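Local atomic coordinates of general secretion pathway protein L (Vibrio parahaemolyticus, PDB entry 2W7V), a protein that probably serves as an inner-membrane component of the type II secretion system, here represented by its periplasmic domain, which forms a dimer. Residues Arg38-Ile43 with Ser81-Arg86; Lys25-Thr30 with Gln51-Ala56; Ile29-Tyr34 with Arg42-Ser47. One frame throughout, in Å; residues are numbered along the deposited sequence. Where two conformers were deposited one is given.

Contact 1: Arg38-Ile43 with Ser81-Arg86; sequences RGEVRI and SFVLKR
Antiparallel pairing of R38-I43 with S81-R86 illustrates how two inner strands of a sheet can differ in character from face to face. Backbone bonds come first. V41 and L84 form one hydrogen-bonded pair, in which L84 N meets V41 O at 2.7 Å, almost straight (174°) and nearly along the C=O axis. I43 and F82 form the next such pair, with I43 N to F82 O at 2.9 Å, and R42 and V83 lie between them as a non-hydrogen-bonded pair.

Apolar contacts occupy the face of V41, I43, F82 and L84. I43 and L84 cross obliquely, and their tips meet, I43 CD1 to L84 CD1 at 3.8 Å.

Charge gathers on the other side. E40, extended beyond CG, is gripped through both carboxylate oxygens: R42 NH1 reaches OE1 at 3.1 Å from above the carboxylate plane, and R38 NH1 makes a weak bond to OE2, part of a salt bridge. The bend of R42 at chi3 (-81°) turns its guanidinium back to E40. V83 packs among these chains, its CG2 4.1 Å from R42 CG and its CG1 near E40 OE1. K85 runs alongside E40, pointing the same way, but its NZ stays 4.3 Å from E40 OE2, beyond a salt bridge, and has E67 as its salt-bridge partner. Two arginines should favour an ionised E40. G39, with positive phi, and E40 both face D35 in a G1 beta bulge.

Among the neighbours, helix 51-61 covers F82 and L84, M10 of helix 8-13 meets V41, and strands 28-35 and 64-73 flank the pair.

Contact 2: Lys25-Thr30 with Gln51-Ala56; sequences KDLEIT and QPFEQA. With EDO (1,2-ethanediol), chain C.
The F53 ring receives L27 CD1 over the centre of one face, 4.1 Å from the ring centroid and only 9° off the normal, a well-centred CH-pi contact. L27 and F53 cross at about a right angle, so the leucine meets the ring with a methyl tip. V78, F82, Q68 and L71 also pack round this ring.

The two methyls of L27 go to different places. With CG anti to the backbone N (chi1 -166°), the side chain reaches to the helix and divides there: CD1 takes the F53 face, while CD2 touches A56 CB at 3.5 Å. One turn apart on helix 51-61, P52 and A56 both turn toward the approaching chain.

The pyrrolidine ring of P52 lies against backbone as well as side chain. Its CG is 3.4 Å from K25 O, its CB is 3.6 Å from D26 O, and D26 CB completes the approach. D26 O is also hydrogen-bonded to S47 OG, which ties this turn to the end of strand 40-47.

EDO O2 lies 2.7 Å from L27 O; the diol, probably from the crystallisation liquor, is also bonded to backbone carbonyls of L21, G22 and V24.

Chemically, the two segments meet through methyls, an aromatic face and a proline ring laid against two backbone carbonyls. Apolar contact and shape, rather than directional bonds, carry the joint: the chain leading into strand 28-35, K25 to L27, closes against the first turn of helix 51-61, where that helix packs on the antiparallel sheet of this alpha+beta domain.

Contact 3: Ile29-Tyr34 with Arg42-Ser47; sequences ITSFKY and RIHARS
H44 O is the most heavily gripped atom here: T30 N donates to it at 3.1 Å from above the carbonyl plane, and S31 N adds a weak but straight bond at 3.4 Å. Two successive amides thus share one acceptor, the signature of a classic beta bulge, with a helix-like psi at T30 (-31°) and the register shifted by one residue. T30 OG1 is 2.8 Å from a water oxygen, which donates weakly to A45 O.

Beyond the bulge H44 N donates to S31 O at 2.9 Å from above the carbonyl plane, and K33 and R42 are bonded both ways, K33 N to R42 O at 2.7 Å and R42 N to K33 O at 2.8 Å, in the carbonyl planes.

On the buried face I29 sets CD1 3.6 Å from A45 CB and CG2 against I43 CG2. F32 meets I43 CG1 through CB; its ring leads away to F32 of the second subunit.

K33 and R42, on the other face with S31 and H44, lie side by side, K33 CD against R42 NH2. R42 NH1 is held by E40; a phosphate, probably from the crystallisation liquor, makes only long, weak ion pairs with K33 NZ and R42 NH2. At the bulge the T30 and R46 side chains cross at about a right angle, T30 CG2 touching R46 NE at 3.6 Å, while E28 holds R46 NH2.

This bulged beta hairpin lies at the edge of the subunit's sheet, and F32, K33 and Y34 pair antiparallel with the second subunit, carrying the sheet across the dimer interface.

Overall arrangement
The three contacts trace one sheet and its helical cover. Contacts 1 and 3 share R42 and I43 on strand 40-47, so that this strand is paired on both edges; their centres lie about 10 Å apart, and S81 CB meets H44 CD2 at 3.6 Å. Contacts 2 and 3 share I29 and T30, and are tied by the E28 OE2 to R46 NH2 salt bridge of 2.7 Å. Contacts 1 and 2, about 16 Å apart between centres, still touch where F82 CZ comes 4.0 Å from A56 CB against helix 51-61. Contacts 2 and 3 both reach the second subunit, whereas contact 1 lies within its own chain.

Contact 1: Arg38-Ile43 with Ser81-Arg86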
loop_
_atom_site.group_PDB
_atom_site.type_symbol
_atom_site.label_atom_id
_atom_site.label_comp_id
_atom_site.label_asym_id
_atom_site.label_seq_id
_atom_site.Cartn_x
_atom_site.Cartn_y
_atom_site.Cartn_z
ATOM N N ARG A 38 1.926 5.898 -11.943
ATOM C CA ARG A 38 3.352 5.634 -12.110
ATOM C C ARG A 38 3.653 4.154 -12.012
ATOM O O ARG A 38 4.699 3.726 -12.390
ATOM C CB ARG A 38 4.175 6.396 -11.066
ATOM C CG ARG A 38 4.241 7.913 -11.267
ATOM C CD ARG A 38 5.220 8.579 -10.284
ATOM N NE ARG A 38 5.860 9.782 -10.832
ATOM C CZ ARG A 38 6.956 9.799 -11.610
ATOM N NH1 ARG A 38 7.589 8.675 -11.958
ATOM N NH2 ARG A 38 7.434 10.958 -12.044
ATOM N N GLY A 39 2.757 3.353 -11.483
ATOM C CA GLY A 39 3.106 1.932 -11.153
ATOM C C GLY A 39 4.284 1.726 -10.218
ATOM O O GLY A 39 5.069 0.809 -10.383
ATOM N N GLU A 40 4.383 2.591 -9.214
ATOM C CA GLU A 40 5.433 2.524 -8.229
ATOM C C GLU A 40 4.844 2.305 -6.885
ATOM O O GLU A 40 3.724 2.709 -6.614
ATOM C CB GLU A 40 6.182 3.836 -8.115
ATOM C CG GLU A 40 6.797 4.343 -9.344
ATOM C CD GLU A 40 7.496 5.674 -9.106
ATOM O OE1 GLU A 40 7.355 6.248 -7.997
ATOM O OE2 GLU A 40 8.157 6.137 -10.027
ATOM N N VAL A 41 5.660 1.738 -6.025
ATOM C CA VAL A 41 5.447 1.713 -4.623
ATOM C C VAL A 41 6.630 2.408 -3.907
ATOM O O VAL A 41 7.783 2.111 -4.154
ATOM C CB VAL A 41 5.303 0.246 -4.156
ATOM C CG1 VAL A 41 5.021 0.160 -2.646
ATOM C CG2 VAL A 41 4.143 -0.465 -4.950
ATOM N N ARG A 42 6.321 3.342 -3.016
ATOM C CA ARG A 42 7.327 3.937 -2.160
ATOM C C ARG A 42 7.092 3.562 -0.692
ATOM O O ARG A 42 5.999 3.689 -0.163
ATOM C CB ARG A 42 7.326 5.432 -2.376
ATOM C CG ARG A 42 7.325 5.797 -3.867
ATOM C CD ARG A 42 7.301 7.308 -4.073
ATOM N NE ARG A 42 5.950 7.859 -3.930
ATOM C CZ ARG A 42 4.999 7.751 -4.848
ATOM N NH1 ARG A 42 5.212 7.096 -5.984
ATOM N NH2 ARG A 42 3.821 8.296 -4.620
ATOM N N ILE A 43 8.149 3.099 -0.053
ATOM C CA ILE A 43 8.131 2.561 1.280
ATOM C C ILE A 43 9.054 3.334 2.199
ATOM O O ILE A 43 10.202 3.477 1.890
ATOM C CB ILE A 43 8.670 1.104 1.238
ATOM C CG1 ILE A 43 7.752 0.197 0.366
ATOM C CG2 ILE A 43 8.738 0.535 2.641
ATOM C CD1 ILE A 43 8.407 -1.117 -0.091
ATOM N N SER A 81 14.210 4.751 2.897
ATOM C CA SER A 81 13.120 4.516 1.997
ATOM C C SER A 81 13.555 3.699 0.818
ATOM O O SER A 81 14.750 3.504 0.589
ATOM C CB SER A 81 12.559 5.848 1.504
ATOM O OG SER A 81 13.575 6.537 0.823
ATOM N N PHE A 82 12.538 3.232 0.086
ATOM C CA PHE A 82 12.703 2.448 -1.115
ATOM C C PHE A 82 11.640 2.887 -2.094
ATOM O O PHE A 82 10.518 3.166 -1.699
ATOM C CB PHE A 82 12.439 0.978 -0.814
ATOM C CG PHE A 82 13.440 0.352 0.060
ATOM C CD1 PHE A 82 14.695 0.097 -0.406
ATOM C CD2 PHE A 82 13.111 -0.015 1.358
ATOM C CE1 PHE A 82 15.631 -0.470 0.404
ATOM C CE2 PHE A 82 14.077 -0.610 2.190
ATOM C CZ PHE A 82 15.318 -0.829 1.707
ATOM N N VAL A 83 12.007 2.924 -3.364
ATOM C CA VAL A 83 11.084 3.061 -4.470
ATOM C C VAL A 83 11.142 1.767 -5.275
ATOM O O VAL A 83 12.202 1.324 -5.641
ATOM C CB VAL A 83 11.460 4.254 -5.362
ATOM C CG1 VAL A 83 10.502 4.355 -6.518
ATOM C CG2 VAL A 83 11.412 5.547 -4.530
ATOM N N LEU A 84 9.988 1.144 -5.478
ATOM C CA LEU A 84 9.869 -0.063 -6.284
ATOM C C LEU A 84 9.135 0.256 -7.579
ATOM O O LEU A 84 8.116 0.944 -7.561
ATOM C CB LEU A 84 9.029 -1.118 -5.544
ATOM C CG LEU A 84 9.376 -1.448 -4.105
ATOM C CD1 LEU A 84 8.476 -2.596 -3.577
ATOM C CD2 LEU A 84 10.839 -1.778 -3.984
ATOM N N LYS A 85 9.633 -0.294 -8.665
ATOM C CA LYS A 85 8.975 -0.336 -9.957
ATOM C C LYS A 85 9.027 -1.778 -10.457
ATOM O O LYS A 85 9.771 -2.612 -9.928
ATOM C CB LYS A 85 9.698 0.581 -10.943
ATOM C CG LYS A 85 9.823 2.030 -10.464
ATOM C CD LYS A 85 10.930 2.805 -11.222
ATOM C CE LYS A 85 11.253 4.125 -10.502
ATOM N NZ LYS A 85 12.135 5.029 -11.274
ATOM N N ARG A 86 8.247 -2.072 -11.484
ATOM C CA ARG A 86 8.164 -3.446 -12.017
ATOM C C ARG A 86 9.529 -3.986 -12.557
ATOM O O ARG A 86 10.238 -3.245 -13.205
ATOM C CB ARG A 86 7.113 -3.518 -13.146
ATOM C CG ARG A 86 5.679 -3.255 -12.683
ATOM C CD ARG A 86 4.656 -4.147 -13.397
ATOM N NE ARG A 86 4.336 -3.648 -14.724
ATOM C CZ ARG A 86 3.931 -4.393 -15.756
ATOM N NH1 ARG A 86 3.798 -5.719 -15.657
ATOM N NH2 ARG A 86 3.659 -3.799 -16.912
#

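Contact 2: Lys25-Thr30 with Gln51-Ala56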
loop_
_atom_site.group_PDB
_atom_site.type_symbol
_atom_site.label_atom_id
_atom_site.label_comp_id
_atom_site.label_asym_id
_atom_site.label_seq_id
_atom_site.Cartn_x
_atom_site.Cartn_y
_atom_site.Cartn_z
ATOM N N LYS A 25 14.332 -8.888 10.067
ATOM C CA LYS A 25 14.392 -8.500 11.486
ATOM C C LYS A 25 14.724 -7.000 11.645
ATOM O O LYS A 25 15.566 -6.464 10.933
ATOM C CB LYS A 25 15.472 -9.329 12.206
ATOM C CG LYS A 25 15.245 -10.845 12.102
ATOM C CD LYS A 25 16.239 -11.707 12.916
ATOM C CE LYS A 25 15.935 -13.198 12.725
ATOM N NZ LYS A 25 16.865 -14.124 13.484
ATOM N N ASP A 26 14.095 -6.341 12.605
ATOM C CA ASP A 26 14.511 -5.007 12.993
ATOM C C ASP A 26 14.263 -4.042 11.805
ATOM O O ASP A 26 15.026 -3.097 11.586
ATOM C CB ASP A 26 15.990 -5.048 13.451
ATOM C CG ASP A 26 16.456 -3.755 14.160
ATOM O OD1 ASP A 26 15.612 -2.888 14.458
ATOM O OD2 ASP A 26 17.681 -3.613 14.425
ATOM N N LEU A 27 13.207 -4.312 11.027
ATOM C CA LEU A 27 12.758 -3.390 9.994
ATOM C C LEU A 27 11.288 -3.041 10.178
ATOM O O LEU A 27 10.441 -3.844 9.902
ATOM C CB LEU A 27 12.963 -3.958 8.571
ATOM C CG LEU A 27 12.846 -2.947 7.412
ATOM C CD1 LEU A 27 13.949 -1.907 7.420
ATOM C CD2 LEU A 27 12.775 -3.608 6.030
ATOM N N GLU A 28 11.007 -1.819 10.565
ATOM C CA GLU A 28 9.644 -1.373 10.780
ATOM C C GLU A 28 9.188 -0.547 9.608
ATOM O O GLU A 28 9.780 0.451 9.348
ATOM C CB GLU A 28 9.671 -0.484 12.006
ATOM C CG GLU A 28 8.466 -0.487 12.827
ATOM C CD GLU A 28 8.780 -0.023 14.243
ATOM O OE1 GLU A 28 9.758 -0.539 14.836
ATOM O OE2 GLU A 28 8.064 0.864 14.727
ATOM N N ILE A 29 8.097 -0.932 8.946
ATOM C CA ILE A 29 7.467 -0.123 7.889
ATOM C C ILE A 29 6.559 0.934 8.485
ATOM O O ILE A 29 5.541 0.621 9.050
ATOM C CB ILE A 29 6.668 -0.993 6.885
ATOM C CG1 ILE A 29 7.538 -2.158 6.418
ATOM C CG2 ILE A 29 6.174 -0.158 5.650
ATOM C CD1 ILE A 29 8.932 -1.785 5.935
ATOM N N THR A 30 6.955 2.195 8.375
ATOM C CA THR A 30 6.162 3.295 8.883
ATOM C C THR A 30 5.125 3.799 7.848
ATOM O O THR A 30 4.034 4.263 8.206
ATOM C CB THR A 30 7.067 4.432 9.329
ATOM O OG1 THR A 30 7.865 4.844 8.242
ATOM C CG2 THR A 30 7.982 3.986 10.457
ATOM N N GLN A 51 21.852 -2.516 8.541
ATOM C CA GLN A 51 21.956 -3.837 7.984
ATOM C C GLN A 51 20.610 -4.423 7.504
ATOM O O GLN A 51 20.592 -5.106 6.493
ATOM C CB GLN A 51 22.595 -4.734 9.026
ATOM C CG GLN A 51 23.399 -5.843 8.508
ATOM C CD GLN A 51 24.576 -6.151 9.440
ATOM O OE1 GLN A 51 25.310 -5.243 9.867
ATOM N NE2 GLN A 51 24.759 -7.434 9.759
ATOM N N PRO A 52 19.496 -4.212 8.258
ATOM C CA PRO A 52 18.164 -4.505 7.778
ATOM C C PRO A 52 17.734 -3.858 6.468
ATOM O O PRO A 52 17.003 -4.487 5.712
ATOM C CB PRO A 52 17.284 -4.069 8.954
ATOM C CG PRO A 52 18.136 -4.394 10.146
ATOM C CD PRO A 52 19.442 -3.798 9.676
ATOM N N PHE A 53 18.205 -2.643 6.188
ATOM C CA PHE A 53 18.028 -2.036 4.882
ATOM C C PHE A 53 18.749 -2.780 3.742
ATOM O O PHE A 53 18.212 -2.910 2.637
ATOM C CB PHE A 53 18.454 -0.568 4.939
ATOM C CG PHE A 53 17.497 0.296 5.733
ATOM C CD1 PHE A 53 16.382 0.837 5.137
ATOM C CD2 PHE A 53 17.692 0.530 7.095
ATOM C CE1 PHE A 53 15.489 1.625 5.879
ATOM C CE2 PHE A 53 16.783 1.304 7.826
ATOM C CZ PHE A 53 15.700 1.846 7.221
ATOM N N GLU A 54 19.965 -3.253 4.005
ATOM C CA GLU A 54 20.686 -4.056 3.055
ATOM C C GLU A 54 19.919 -5.358 2.731
ATOM O O GLU A 54 19.843 -5.794 1.573
ATOM C CB GLU A 54 22.057 -4.428 3.623
ATOM C CG GLU A 54 23.003 -3.286 3.731
ATOM C CD GLU A 54 23.545 -2.869 2.397
ATOM O OE1 GLU A 54 24.137 -3.721 1.670
ATOM O OE2 GLU A 54 23.417 -1.666 2.095
ATOM N N GLN A 55 19.421 -6.001 3.781
ATOM C CA GLN A 55 18.684 -7.250 3.653
ATOM C C GLN A 55 17.399 -7.034 2.911
ATOM O O GLN A 55 17.047 -7.817 2.059
ATOM C CB GLN A 55 18.380 -7.813 5.032
ATOM C CG GLN A 55 19.665 -8.102 5.809
ATOM C CD GLN A 55 19.416 -8.817 7.104
ATOM O OE1 GLN A 55 18.262 -8.884 7.591
ATOM N NE2 GLN A 55 20.502 -9.369 7.699
ATOM N N ALA A 56 16.715 -5.940 3.215
ATOM C CA ALA A 56 15.469 -5.599 2.539
ATOM C C ALA A 56 15.716 -5.274 1.056
ATOM O O ALA A 56 15.028 -5.815 0.221
ATOM C CB ALA A 56 14.762 -4.444 3.243
HETATM C C1 EDO C . 10.165 -7.418 11.131
HETATM O O1 EDO C . 10.106 -8.784 10.777
HETATM C C2 EDO C . 9.247 -6.684 10.165
HETATM O O2 EDO C . 9.870 -6.310 8.945
#

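Contact 3: Ile29-Tyr34 with Arg42-Ser47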
loop_
_atom_site.group_PDB
_atom_site.type_symbol
_atom_site.label_atom_id
_atom_site.label_comp_id
_atom_site.label_asym_id
_atom_site.label_seq_id
_atom_site.Cartn_x
_atom_site.Cartn_y
_atom_site.Cartn_z
ATOM N N ILE A 29 8.097 -0.932 8.946
ATOM C CA ILE A 29 7.467 -0.123 7.889
ATOM C C ILE A 29 6.559 0.934 8.485
ATOM O O ILE A 29 5.541 0.621 9.050
ATOM C CB ILE A 29 6.668 -0.993 6.885
ATOM C CG1 ILE A 29 7.538 -2.158 6.418
ATOM C CG2 ILE A 29 6.174 -0.158 5.650
ATOM C CD1 ILE A 29 8.932 -1.785 5.935
ATOM N N THR A 30 6.955 2.195 8.375
ATOM C CA THR A 30 6.162 3.295 8.883
ATOM C C THR A 30 5.125 3.799 7.848
ATOM O O THR A 30 4.034 4.263 8.206
ATOM C CB THR A 30 7.067 4.432 9.329
ATOM O OG1 THR A 30 7.865 4.844 8.242
ATOM C CG2 THR A 30 7.982 3.986 10.457
ATOM N N SER A 31 5.441 3.689 6.557
ATOM C CA SER A 31 4.413 3.949 5.553
ATOM C C SER A 31 4.739 3.347 4.228
ATOM O O SER A 31 5.861 3.053 3.941
ATOM C CB SER A 31 4.206 5.452 5.345
ATOM O OG SER A 31 5.166 5.959 4.450
ATOM N N PHE A 32 3.726 3.176 3.405
ATOM C CA PHE A 32 3.975 2.883 2.024
ATOM C C PHE A 32 2.861 3.285 1.113
ATOM O O PHE A 32 1.685 3.174 1.467
ATOM C CB PHE A 32 4.372 1.435 1.840
ATOM C CG PHE A 32 3.252 0.502 1.708
ATOM C CD1 PHE A 32 3.012 -0.411 2.679
ATOM C CD2 PHE A 32 2.512 0.478 0.549
ATOM C CE1 PHE A 32 1.953 -1.313 2.559
ATOM C CE2 PHE A 32 1.494 -0.372 0.384
ATOM C CZ PHE A 32 1.170 -1.289 1.399
ATOM N N LYS A 33 3.251 3.731 -0.078
ATOM C CA LYS A 33 2.304 4.245 -1.043
ATOM C C LYS A 33 2.438 3.598 -2.374
ATOM O O LYS A 33 3.500 3.619 -2.927
ATOM C CB LYS A 33 2.513 5.743 -1.241
ATOM C CG LYS A 33 1.466 6.366 -2.179
ATOM C CD LYS A 33 1.227 7.791 -1.914
ATOM C CE LYS A 33 -0.063 8.286 -2.570
ATOM N NZ LYS A 33 -0.513 9.582 -1.857
ATOM N N TYR A 34 1.342 3.067 -2.891
ATOM C CA TYR A 34 1.166 2.700 -4.297
ATOM C C TYR A 34 0.562 3.843 -5.109
ATOM O O TYR A 34 -0.474 4.440 -4.707
ATOM C CB TYR A 34 0.249 1.485 -4.410
ATOM C CG TYR A 34 -0.222 1.137 -5.801
ATOM C CD1 TYR A 34 0.602 0.465 -6.711
ATOM C CD2 TYR A 34 -1.520 1.446 -6.205
ATOM C CE1 TYR A 34 0.131 0.136 -8.001
ATOM C CE2 TYR A 34 -1.974 1.141 -7.444
ATOM C CZ TYR A 34 -1.164 0.493 -8.347
ATOM O OH TYR A 34 -1.713 0.226 -9.586
ATOM N N ARG A 42 6.321 3.342 -3.016
ATOM C CA ARG A 42 7.327 3.937 -2.160
ATOM C C ARG A 42 7.092 3.562 -0.692
ATOM O O ARG A 42 5.999 3.689 -0.163
ATOM C CB ARG A 42 7.326 5.432 -2.376
ATOM C CG ARG A 42 7.325 5.797 -3.867
ATOM C CD ARG A 42 7.301 7.308 -4.073
ATOM N NE ARG A 42 5.950 7.859 -3.930
ATOM C CZ ARG A 42 4.999 7.751 -4.848
ATOM N NH1 ARG A 42 5.212 7.096 -5.984
ATOM N NH2 ARG A 42 3.821 8.296 -4.620
ATOM N N ILE A 43 8.149 3.099 -0.053
ATOM C CA ILE A 43 8.131 2.561 1.280
ATOM C C ILE A 43 9.054 3.334 2.199
ATOM O O ILE A 43 10.202 3.477 1.890
ATOM C CB ILE A 43 8.670 1.104 1.238
ATOM C CG1 ILE A 43 7.752 0.197 0.366
ATOM C CG2 ILE A 43 8.738 0.535 2.641
ATOM C CD1 ILE A 43 8.407 -1.117 -0.091
ATOM N N HIS A 44 8.573 3.814 3.335
ATOM C CA HIS A 44 9.466 4.303 4.352
ATOM C C HIS A 44 9.539 3.264 5.454
ATOM O O HIS A 44 8.559 2.620 5.745
ATOM C CB HIS A 44 9.044 5.657 4.922
ATOM C CG HIS A 44 8.913 6.738 3.893
ATOM N ND1 HIS A 44 8.307 7.953 4.163
ATOM C CD2 HIS A 44 9.266 6.779 2.587
ATOM C CE1 HIS A 44 8.311 8.692 3.064
ATOM N NE2 HIS A 44 8.895 8.004 2.097
ATOM N N ALA A 45 10.734 3.078 6.022
ATOM C CA ALA A 45 10.978 2.150 7.129
ATOM C C ALA A 45 12.052 2.694 8.076
ATOM O O ALA A 45 12.749 3.665 7.787
ATOM C CB ALA A 45 11.371 0.750 6.578
ATOM N N ARG A 46 12.163 2.069 9.234
ATOM C CA ARG A 46 13.195 2.410 10.215
ATOM C C ARG A 46 13.713 1.180 10.937
ATOM O O ARG A 46 13.048 0.162 11.051
ATOM C CB ARG A 46 12.652 3.393 11.239
ATOM C CG ARG A 46 11.447 2.870 11.952
ATOM C CD ARG A 46 10.953 3.855 12.924
ATOM N NE ARG A 46 9.713 3.419 13.542
ATOM C CZ ARG A 46 9.217 3.937 14.663
ATOM N NH1 ARG A 46 9.885 4.873 15.337
ATOM N NH2 ARG A 46 8.063 3.487 15.145
ATOM N N SER A 47 14.929 1.311 11.438
ATOM C CA SER A 47 15.612 0.245 12.120
ATOM C C SER A 47 16.510 0.866 13.171
ATOM O O SER A 47 16.577 2.081 13.277
ATOM C CB SER A 47 16.446 -0.511 11.095
ATOM O OG SER A 47 17.132 -1.604 11.659
HETATM O O HOH W 1 10.367 5.891 8.988
#